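Local coordinates for 3-oxoacyl-(acyl-carrier protein) synthase II (Thermus thermophilus, PDB 1J3N), which probably catalyses the condensation step of fatty acid elongation, joining a growing acyl chain to malonyl-(acyl-carrier protein) as a homodimeric beta-ketoacyl synthase, at residues G10-G18 and A50-Y59; L355-L366 and F377-Y388. All coordinates share one frame; numbering follows the deposited sequence.

Contact 1: G10-G18 and A50-Y59; sequences GALTPIGVG and AEVDVDPGAY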
loop_
_atom_site.group_PDB
_atom_site.type_symbol
_atom_site.label_atom_id
_atom_site.label_comp_id
_atom_site.label_asym_id
_atom_site.label_seq_id
_atom_site.Cartn_x
_atom_site.Cartn_y
_atom_site.Cartn_z
ATOM N N GLY A 10 12.211 -14.290 8.897
ATOM C CA GLY A 10 11.899 -13.719 10.195
ATOM C C GLY A 10 10.432 -13.995 10.440
ATOM O O GLY A 10 9.567 -13.346 9.856
ATOM N N ALA A 11 10.151 -14.970 11.294
ATOM C CA ALA A 11 8.779 -15.352 11.586
ATOM C C ALA A 11 8.354 -15.078 13.025
ATOM O O ALA A 11 9.018 -15.506 13.968
ATOM C CB ALA A 11 8.588 -16.836 11.272
ATOM N N LEU A 12 7.248 -14.355 13.179
ATOM C CA LEU A 12 6.697 -14.059 14.500
ATOM C C LEU A 12 5.268 -14.585 14.408
ATOM O O LEU A 12 4.384 -13.903 13.893
ATOM C CB LEU A 12 6.703 -12.551 14.768
ATOM C CG LEU A 12 6.305 -12.117 16.180
ATOM C CD1 LEU A 12 7.224 -12.772 17.208
ATOM C CD2 LEU A 12 6.380 -10.606 16.291
ATOM N N THR A 13 5.042 -15.799 14.904
ATOM C CA THR A 13 3.721 -16.416 14.799
ATOM C C THR A 13 3.089 -16.938 16.078
ATOM O O THR A 13 3.745 -17.050 17.113
ATOM C CB THR A 13 3.759 -17.601 13.801
ATOM O OG1 THR A 13 4.233 -18.780 14.470
ATOM C CG2 THR A 13 4.692 -17.285 12.650
ATOM N N PRO A 14 1.783 -17.267 16.011
ATOM C CA PRO A 14 0.993 -17.796 17.128
ATOM C C PRO A 14 1.453 -19.171 17.629
ATOM O O PRO A 14 0.996 -19.633 18.671
ATOM C CB PRO A 14 -0.422 -17.844 16.554
ATOM C CG PRO A 14 -0.444 -16.667 15.653
ATOM C CD PRO A 14 0.891 -16.812 14.930
ATOM N N ILE A 15 2.345 -19.829 16.892
ATOM C CA ILE A 15 2.833 -21.141 17.321
ATOM C C ILE A 15 4.348 -21.186 17.419
ATOM O O ILE A 15 4.935 -22.258 17.526
ATOM C CB ILE A 15 2.375 -22.267 16.375
ATOM C CG1 ILE A 15 3.011 -22.097 14.995
ATOM C CG2 ILE A 15 0.860 -22.263 16.264
ATOM C CD1 ILE A 15 2.534 -23.151 13.983
ATOM N N GLY A 16 4.980 -20.018 17.375
ATOM C CA GLY A 16 6.424 -19.982 17.487
ATOM C C GLY A 16 7.081 -18.665 17.135
ATOM O O GLY A 16 6.728 -18.034 16.137
ATOM N N VAL A 17 8.030 -18.242 17.967
ATOM C CA VAL A 17 8.778 -17.013 17.721
ATOM C C VAL A 17 10.073 -17.469 17.055
ATOM O O VAL A 17 10.864 -18.216 17.644
ATOM C CB VAL A 17 9.125 -16.263 19.036
ATOM C CG1 VAL A 17 10.017 -15.061 18.735
ATOM C CG2 VAL A 17 7.858 -15.801 19.733
ATOM N N GLY A 18 10.281 -17.034 15.818
ATOM C CA GLY A 18 11.473 -17.427 15.101
ATOM C C GLY A 18 11.125 -18.458 14.044
ATOM O O GLY A 18 10.244 -19.303 14.233
ATOM N N ALA A 50 -5.623 -16.438 17.519
ATOM C CA ALA A 50 -4.276 -17.002 17.492
ATOM C C ALA A 50 -3.341 -15.896 17.957
ATOM O O ALA A 50 -2.851 -15.108 17.152
ATOM C CB ALA A 50 -3.917 -17.455 16.071
ATOM N N GLU A 51 -3.111 -15.839 19.264
ATOM C CA GLU A 51 -2.261 -14.816 19.848
ATOM C C GLU A 51 -0.780 -15.166 19.856
ATOM O O GLU A 51 -0.386 -16.336 19.947
ATOM C CB GLU A 51 -2.723 -14.499 21.277
ATOM C CG GLU A 51 -4.189 -14.094 21.383
ATOM C CD GLU A 51 -4.617 -13.826 22.818
ATOM O OE1 GLU A 51 -4.057 -14.473 23.729
ATOM O OE2 GLU A 51 -5.518 -12.984 23.036
ATOM N N VAL A 52 0.038 -14.124 19.742
ATOM C CA VAL A 52 1.479 -14.268 19.757
ATOM C C VAL A 52 1.966 -13.953 21.166
ATOM O O VAL A 52 1.427 -13.073 21.832
ATOM C CB VAL A 52 2.157 -13.276 18.774
ATOM C CG1 VAL A 52 3.626 -13.140 19.110
ATOM C CG2 VAL A 52 1.987 -13.759 17.330
ATOM N N ASP A 53 2.981 -14.682 21.611
ATOM C CA ASP A 53 3.573 -14.466 22.924
ATOM C C ASP A 53 5.024 -14.078 22.699
ATOM O O ASP A 53 5.848 -14.921 22.359
ATOM C CB ASP A 53 3.511 -15.740 23.776
ATOM C CG ASP A 53 2.106 -16.063 24.242
ATOM O OD1 ASP A 53 1.399 -15.129 24.676
ATOM O OD2 ASP A 53 1.718 -17.249 24.189
ATOM N N VAL A 54 5.335 -12.800 22.871
ATOM C CA VAL A 54 6.695 -12.332 22.672
ATOM C C VAL A 54 6.971 -11.117 23.547
ATOM O O VAL A 54 6.076 -10.304 23.803
ATOM C CB VAL A 54 6.946 -11.952 21.189
ATOM C CG1 VAL A 54 6.173 -10.696 20.829
ATOM C CG2 VAL A 54 8.432 -11.751 20.943
ATOM N N ASP A 55 8.212 -11.006 24.008
ATOM C CA ASP A 55 8.630 -9.884 24.843
ATOM C C ASP A 55 9.321 -8.853 23.955
ATOM O O ASP A 55 10.509 -8.971 23.658
ATOM C CB ASP A 55 9.585 -10.376 25.934
ATOM C CG ASP A 55 10.068 -9.263 26.843
ATOM O OD1 ASP A 55 9.450 -8.174 26.850
ATOM O OD2 ASP A 55 11.065 -9.488 27.565
ATOM N N PRO A 56 8.578 -7.828 23.512
ATOM C CA PRO A 56 9.148 -6.788 22.651
ATOM C C PRO A 56 10.382 -6.167 23.293
ATOM O O PRO A 56 11.358 -5.860 22.613
ATOM C CB PRO A 56 8.001 -5.787 22.517
ATOM C CG PRO A 56 6.783 -6.645 22.672
ATOM C CD PRO A 56 7.170 -7.533 23.820
ATOM N N GLY A 57 10.319 -5.985 24.610
ATOM C CA GLY A 57 11.432 -5.412 25.347
ATOM C C GLY A 57 12.698 -6.229 25.172
ATOM O O GLY A 57 13.802 -5.747 25.434
ATOM N N ALA A 58 12.543 -7.469 24.721
ATOM C CA ALA A 58 13.690 -8.346 24.505
ATOM C C ALA A 58 14.344 -8.060 23.154
ATOM O O ALA A 58 15.457 -8.516 22.883
ATOM C CB ALA A 58 13.250 -9.819 24.578
ATOM N N TYR A 59 13.651 -7.300 22.311
ATOM C CA TYR A 59 14.165 -6.962 20.986
ATOM C C TYR A 59 14.414 -5.473 20.803
ATOM O O TYR A 59 15.406 -5.076 20.188
ATOM C CB TYR A 59 13.187 -7.444 19.910
ATOM C CG TYR A 59 13.080 -8.943 19.842
ATOM C CD1 TYR A 59 13.972 -9.690 19.070
ATOM C CD2 TYR A 59 12.120 -9.627 20.591
ATOM C CE1 TYR A 59 13.915 -11.082 19.048
ATOM C CE2 TYR A 59 12.057 -11.015 20.578
ATOM C CZ TYR A 59 12.957 -11.734 19.806
ATOM O OH TYR A 59 12.914 -13.108 19.811
HETATM O O HOH W 1 3.808 -16.997 20.009
#
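Val52 lies across the strand end Leu12-Thr13 and the following Pro14, and meets them with both methyls. CG1 approaches CG and CD1 of Leu12 (CG1 to Leu12 CD1, 4.1 Å), the two side chains crossing at about a right angle, while CG2 sits against the backbone, 3.6 Å from Thr13 C. The torsion explains this split: with CG1 opposite the backbone N (chi1 163°), CG2 is carried to the N side, where it also reaches Pro14 CD. Leu12 CD1 has a second partner in Val54 CG2, at 4.1 Å. Replacing Val52 by alanine removes both methyls and would probably open a gap against Leu12 CD1 and beside the Thr13-Pro14 backbone. The Pro14 ring rests on Ala50, CB to CB 3.5 Å. Val17 CG2 packs on Asp53 O at 3.4 Å, and its CG1 meets Tyr59 OH. No direct hydrogen bond joins the segments; one water links them, donating to Thr13 O and accepting from Asp53 N, 2.9 Å from each. The type I turn from Thr13 to Gly16 presents Pro14, and Thr13 OG1 braces it twice, accepting from Ile15 N in an ST turn and donating to Gly16 O in the carbonyl plane (3.1 Å). Arg34 forms salt bridges with Glu51 and Asp53, and Thr37 OG1 is hydrogen-bonded to Glu51 OE1. Loop 50-59 thus crosses the hairpin of strands 4-13 and 16-17, with helix 333-336 (Ile336) on Pro14 and helix 70-86 (Tyr74) on Leu12.

Contact 2: L355-L366 and F377-Y388; sequences LYHGVIPPTINL and FVPEPREAKVDY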
loop_
_atom_site.group_PDB
_atom_site.type_symbol
_atom_site.label_atom_id
_atom_site.label_comp_id
_atom_site.label_asym_id
_atom_site.label_seq_id
_atom_site.Cartn_x
_atom_site.Cartn_y
_atom_site.Cartn_z
ATOM N N LEU A 355 10.010 -26.378 0.852
ATOM C CA LEU A 355 10.902 -26.666 -0.273
ATOM C C LEU A 355 12.307 -26.981 0.218
ATOM O O LEU A 355 12.926 -27.964 -0.194
ATOM C CB LEU A 355 10.977 -25.467 -1.224
ATOM C CG LEU A 355 9.770 -25.109 -2.092
ATOM C CD1 LEU A 355 10.036 -23.792 -2.802
ATOM C CD2 LEU A 355 9.513 -26.209 -3.100
ATOM N N TYR A 356 12.804 -26.117 1.095
ATOM C CA TYR A 356 14.132 -26.234 1.683
ATOM C C TYR A 356 14.330 -27.521 2.505
ATOM O O TYR A 356 15.338 -28.214 2.358
ATOM C CB TYR A 356 14.368 -25.007 2.568
ATOM C CG TYR A 356 15.724 -24.939 3.223
ATOM C CD1 TYR A 356 16.857 -24.593 2.492
ATOM C CD2 TYR A 356 15.872 -25.218 4.580
ATOM C CE1 TYR A 356 18.110 -24.526 3.096
ATOM C CE2 TYR A 356 17.122 -25.155 5.198
ATOM C CZ TYR A 356 18.238 -24.808 4.449
ATOM O OH TYR A 356 19.478 -24.753 5.052
ATOM N N HIS A 357 13.367 -27.835 3.368
ATOM C CA HIS A 357 13.438 -29.015 4.238
ATOM C C HIS A 357 12.934 -30.320 3.615
ATOM O O HIS A 357 13.192 -31.404 4.141
ATOM C CB HIS A 357 12.652 -28.762 5.527
ATOM C CG HIS A 357 13.229 -27.689 6.399
ATOM N ND1 HIS A 357 14.474 -27.794 6.983
ATOM C CD2 HIS A 357 12.713 -26.511 6.822
ATOM C CE1 HIS A 357 14.697 -26.728 7.732
ATOM N NE2 HIS A 357 13.643 -25.935 7.653
ATOM N N GLY A 358 12.204 -30.221 2.509
ATOM C CA GLY A 358 11.692 -31.417 1.870
ATOM C C GLY A 358 10.582 -32.106 2.641
ATOM O O GLY A 358 10.430 -33.328 2.566
ATOM N N VAL A 359 9.813 -31.329 3.398
ATOM C CA VAL A 359 8.691 -31.863 4.163
ATOM C C VAL A 359 7.541 -30.884 3.962
ATOM O O VAL A 359 7.736 -29.664 4.009
ATOM C CB VAL A 359 8.993 -31.968 5.682
ATOM C CG1 VAL A 359 7.758 -32.487 6.412
ATOM C CG2 VAL A 359 10.175 -32.905 5.933
ATOM N N ILE A 360 6.350 -31.421 3.722
ATOM C CA ILE A 360 5.173 -30.597 3.497
ATOM C C ILE A 360 4.370 -30.458 4.777
ATOM O O ILE A 360 4.011 -31.457 5.408
ATOM C CB ILE A 360 4.263 -31.210 2.415
ATOM C CG1 ILE A 360 5.094 -31.599 1.185
ATOM C CG2 ILE A 360 3.184 -30.222 2.026
ATOM C CD1 ILE A 360 5.856 -30.454 0.554
ATOM N N PRO A 361 4.073 -29.211 5.178
ATOM C CA PRO A 361 3.301 -28.965 6.400
ATOM C C PRO A 361 1.872 -29.465 6.223
ATOM O O PRO A 361 1.327 -29.411 5.123
ATOM C CB PRO A 361 3.399 -27.451 6.568
ATOM C CG PRO A 361 3.494 -26.966 5.161
ATOM C CD PRO A 361 4.465 -27.942 4.541
ATOM N N PRO A 362 1.248 -29.952 7.307
ATOM C CA PRO A 362 -0.123 -30.480 7.284
ATOM C C PRO A 362 -1.244 -29.462 7.452
ATOM O O PRO A 362 -1.026 -28.316 7.852
ATOM C CB PRO A 362 -0.118 -31.445 8.450
ATOM C CG PRO A 362 0.634 -30.625 9.474
ATOM C CD PRO A 362 1.821 -30.090 8.662
ATOM N N THR A 363 -2.453 -29.915 7.148
ATOM C CA THR A 363 -3.645 -29.108 7.324
ATOM C C THR A 363 -4.289 -29.852 8.480
ATOM O O THR A 363 -4.887 -30.913 8.276
ATOM C CB THR A 363 -4.596 -29.178 6.107
ATOM O OG1 THR A 363 -3.929 -28.695 4.937
ATOM C CG2 THR A 363 -5.830 -28.327 6.351
ATOM N N ILE A 364 -4.143 -29.336 9.697
ATOM C CA ILE A 364 -4.738 -30.016 10.846
ATOM C C ILE A 364 -6.256 -29.839 10.894
ATOM O O ILE A 364 -6.832 -29.082 10.112
ATOM C CB ILE A 364 -4.128 -29.522 12.191
ATOM C CG1 ILE A 364 -4.520 -28.067 12.457
ATOM C CG2 ILE A 364 -2.601 -29.660 12.155
ATOM C CD1 ILE A 364 -4.140 -27.591 13.857
ATOM N N ASN A 365 -6.895 -30.560 11.811
ATOM C CA ASN A 365 -8.340 -30.506 12.006
ATOM C C ASN A 365 -9.148 -31.042 10.828
ATOM O O ASN A 365 -10.364 -30.852 10.767
ATOM C CB ASN A 365 -8.795 -29.073 12.315
ATOM C CG ASN A 365 -8.254 -28.553 13.641
ATOM O OD1 ASN A 365 -8.035 -29.318 14.587
ATOM N ND2 ASN A 365 -8.059 -27.239 13.723
ATOM N N LEU A 366 -8.474 -31.707 9.898
ATOM C CA LEU A 366 -9.136 -32.278 8.728
ATOM C C LEU A 366 -9.833 -33.584 9.143
ATOM O O LEU A 366 -9.604 -34.642 8.557
ATOM C CB LEU A 366 -8.092 -32.555 7.646
ATOM C CG LEU A 366 -8.566 -32.724 6.208
ATOM C CD1 LEU A 366 -8.983 -31.379 5.639
ATOM C CD2 LEU A 366 -7.443 -33.312 5.386
ATOM N N PHE A 377 -5.131 -32.804 0.842
ATOM C CA PHE A 377 -4.884 -31.713 1.783
ATOM C C PHE A 377 -3.853 -31.979 2.884
ATOM O O PHE A 377 -3.778 -31.236 3.867
ATOM C CB PHE A 377 -6.210 -31.259 2.394
ATOM C CG PHE A 377 -7.158 -30.664 1.390
ATOM C CD1 PHE A 377 -6.797 -29.527 0.663
ATOM C CD2 PHE A 377 -8.395 -31.254 1.144
ATOM C CE1 PHE A 377 -7.656 -28.986 -0.297
ATOM C CE2 PHE A 377 -9.264 -30.722 0.185
ATOM C CZ PHE A 377 -8.892 -29.585 -0.538
ATOM N N VAL A 378 -3.063 -33.037 2.715
ATOM C CA VAL A 378 -2.002 -33.386 3.658
ATOM C C VAL A 378 -2.406 -33.335 5.142
ATOM O O VAL A 378 -1.996 -32.438 5.887
ATOM C CB VAL A 378 -0.777 -32.460 3.418
ATOM C CG1 VAL A 378 0.433 -32.972 4.164
ATOM C CG2 VAL A 378 -0.484 -32.371 1.919
ATOM N N PRO A 379 -3.215 -34.305 5.594
ATOM C CA PRO A 379 -3.640 -34.326 6.997
ATOM C C PRO A 379 -2.472 -34.508 7.968
ATOM O O PRO A 379 -2.575 -34.175 9.152
ATOM C CB PRO A 379 -4.634 -35.486 7.040
ATOM C CG PRO A 379 -4.169 -36.381 5.928
ATOM C CD PRO A 379 -3.850 -35.397 4.837
ATOM N N GLU A 380 -1.362 -35.032 7.452
ATOM C CA GLU A 380 -0.152 -35.263 8.238
ATOM C C GLU A 380 1.090 -34.834 7.451
ATOM O O GLU A 380 1.125 -34.950 6.228
ATOM C CB GLU A 380 -0.034 -36.747 8.603
ATOM C CG GLU A 380 -0.726 -37.141 9.897
ATOM C CD GLU A 380 -0.018 -36.593 11.130
ATOM O OE1 GLU A 380 0.038 -35.355 11.295
ATOM O OE2 GLU A 380 0.488 -37.407 11.936
ATOM N N PRO A 381 2.123 -34.322 8.150
ATOM C CA PRO A 381 3.363 -33.880 7.503
ATOM C C PRO A 381 3.885 -34.976 6.584
ATOM O O PRO A 381 3.846 -36.153 6.941
ATOM C CB PRO A 381 4.297 -33.632 8.684
ATOM C CG PRO A 381 3.361 -33.162 9.745
ATOM C CD PRO A 381 2.203 -34.133 9.608
ATOM N N ARG A 382 4.382 -34.597 5.412
ATOM C CA ARG A 382 4.877 -35.594 4.476
ATOM C C ARG A 382 6.214 -35.263 3.830
ATOM O O ARG A 382 6.408 -34.171 3.297
ATOM C CB ARG A 382 3.841 -35.822 3.379
ATOM C CG ARG A 382 4.107 -37.051 2.531
ATOM C CD ARG A 382 3.054 -37.168 1.450
ATOM N NE ARG A 382 1.720 -36.999 2.013
ATOM C CZ ARG A 382 0.624 -36.787 1.294
ATOM N NH1 ARG A 382 0.697 -36.720 -0.030
ATOM N NH2 ARG A 382 -0.545 -36.630 1.904
ATOM N N GLU A 383 7.132 -36.226 3.884
ATOM C CA GLU A 383 8.449 -36.078 3.277
ATOM C C GLU A 383 8.225 -36.066 1.774
ATOM O O GLU A 383 7.709 -37.033 1.211
ATOM C CB GLU A 383 9.353 -37.264 3.637
ATOM C CG GLU A 383 10.185 -37.118 4.913
ATOM C CD GLU A 383 11.665 -36.850 4.629
ATOM O OE1 GLU A 383 12.202 -37.415 3.649
ATOM O OE2 GLU A 383 12.297 -36.089 5.394
ATOM N N ALA A 384 8.606 -34.972 1.128
ATOM C CA ALA A 384 8.436 -34.841 -0.312
ATOM C C ALA A 384 9.392 -33.790 -0.851
ATOM O O ALA A 384 9.566 -32.729 -0.250
ATOM C CB ALA A 384 6.997 -34.461 -0.638
ATOM N N LYS A 385 10.011 -34.094 -1.984
ATOM C CA LYS A 385 10.965 -33.192 -2.614
ATOM C C LYS A 385 10.371 -32.551 -3.868
ATOM O O LYS A 385 10.563 -33.045 -4.983
ATOM C CB LYS A 385 12.234 -33.967 -2.984
ATOM C CG LYS A 385 13.302 -33.155 -3.716
ATOM C CD LYS A 385 14.418 -34.062 -4.240
ATOM C CE LYS A 385 15.495 -33.274 -4.979
ATOM N NZ LYS A 385 16.225 -32.343 -4.072
ATOM N N VAL A 386 9.651 -31.448 -3.691
ATOM C CA VAL A 386 9.053 -30.761 -4.828
ATOM C C VAL A 386 10.026 -29.741 -5.419
ATOM O O VAL A 386 10.913 -29.239 -4.730
ATOM C CB VAL A 386 7.739 -30.053 -4.423
ATOM C CG1 VAL A 386 6.682 -31.089 -4.060
ATOM C CG2 VAL A 386 7.981 -29.133 -3.246
ATOM N N ASP A 387 9.863 -29.448 -6.704
ATOM C CA ASP A 387 10.723 -28.483 -7.388
ATOM C C ASP A 387 10.068 -27.112 -7.415
ATOM O O ASP A 387 10.752 -26.089 -7.388
ATOM C CB ASP A 387 10.985 -28.924 -8.827
ATOM C CG ASP A 387 11.698 -30.256 -8.908
ATOM O OD1 ASP A 387 12.798 -30.376 -8.328
ATOM O OD2 ASP A 387 11.158 -31.182 -9.553
ATOM N N TYR A 388 8.738 -27.107 -7.474
ATOM C CA TYR A 388 7.959 -25.875 -7.520
ATOM C C TYR A 388 6.725 -25.919 -6.609
ATOM O O TYR A 388 6.074 -26.967 -6.441
ATOM C CB TYR A 388 7.524 -25.589 -8.965
ATOM C CG TYR A 388 8.659 -25.208 -9.901
ATOM C CD1 TYR A 388 9.207 -23.927 -9.878
ATOM C CD2 TYR A 388 9.183 -26.131 -10.813
ATOM C CE1 TYR A 388 10.248 -23.565 -10.741
ATOM C CE2 TYR A 388 10.227 -25.782 -11.682
ATOM C CZ TYR A 388 10.753 -24.497 -11.640
ATOM O OH TYR A 388 11.777 -24.138 -12.495
HETATM O O HOH W 2 -5.670 -33.375 10.002
#
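Pro362 and Pro381 pack ring against ring at an oblique angle, Pro362 CD lying 3.6 Å from Pro381 CG. On one side of this pair, Ile360 turns its CG1 arm to Ala384 CB (3.9 Å); chi1 of -48° sets that arm on the N side of its own backbone, and the CG2 branch points to Val378 CG2 instead. Toward the far end, Leu366 uses one methyl twice, CD2 fitting between Phe377 CB and Pro379 CB. At the helix end Leu355 CD2 presses on Val386 CG2, a pair tighter than usual carbon contact, with the side chains crossing at about a right angle.

Ile360 belongs to a two-stranded antiparallel sheet, 359-360 with 382-383, while the proline pair and the Leu355-Val386 pair lie beyond its ends. Its first strand follows helix 343-357 after Gly358, which makes the exit with positive phi. Val359 and Glu383 form a non-hydrogen-bonded pair, and Ile360 and Arg382 a hydrogen-bonded one, closed by Ile360 N to Arg382 O (2.8 Å) and Arg382 N to Ile360 O (3.2 Å). Ile360 faces Met328 of strand 328-330 and Tyr297 of strand 297-299, so the small sheet lies against the edge of the thiolase-type core.

Beyond the strands Ala384 N bonds to Gly358 O (2.8 Å). The chains meet again where Thr363 N reaches Val378 O (2.9 Å) and Thr363 OG1 donates to Phe377 O (2.8 Å), tilted only 18° from that carbonyl's plane; the same OG1 also accepts from Ser331 N, so two bonds grip this buried hydroxyl. A water donates to Thr363 O, accepts from Leu366 N and weakly donates to Pro379 O, while Arg382 sends its guanidinium to a salt bridge with Asp376.

How the contacts relate
Contact 1 closes before contact 2 opens, so the two follow one another along the chain. Their centres are 23 Å apart and their nearest atoms about 8 Å, without touching. Contact 1 belongs to the N-terminal beta-ketoacyl synthase domain, segment 355-366 of contact 2 to the C-terminal one. The mixed sheet connects them: strand 4-13 pairs with 253-262, which continues through 399-406 to 388-394, the strand entered at Tyr388. A shorter link is the ring of His357 meeting that of His23 in helix 19-28, just after segment 10-18. Contact 1 packs loop 50-59 on a hairpin of that sheet; contact 2 joins a helix exit to the segment leading into strand 388-394. Neither touches the other chain of the dimer.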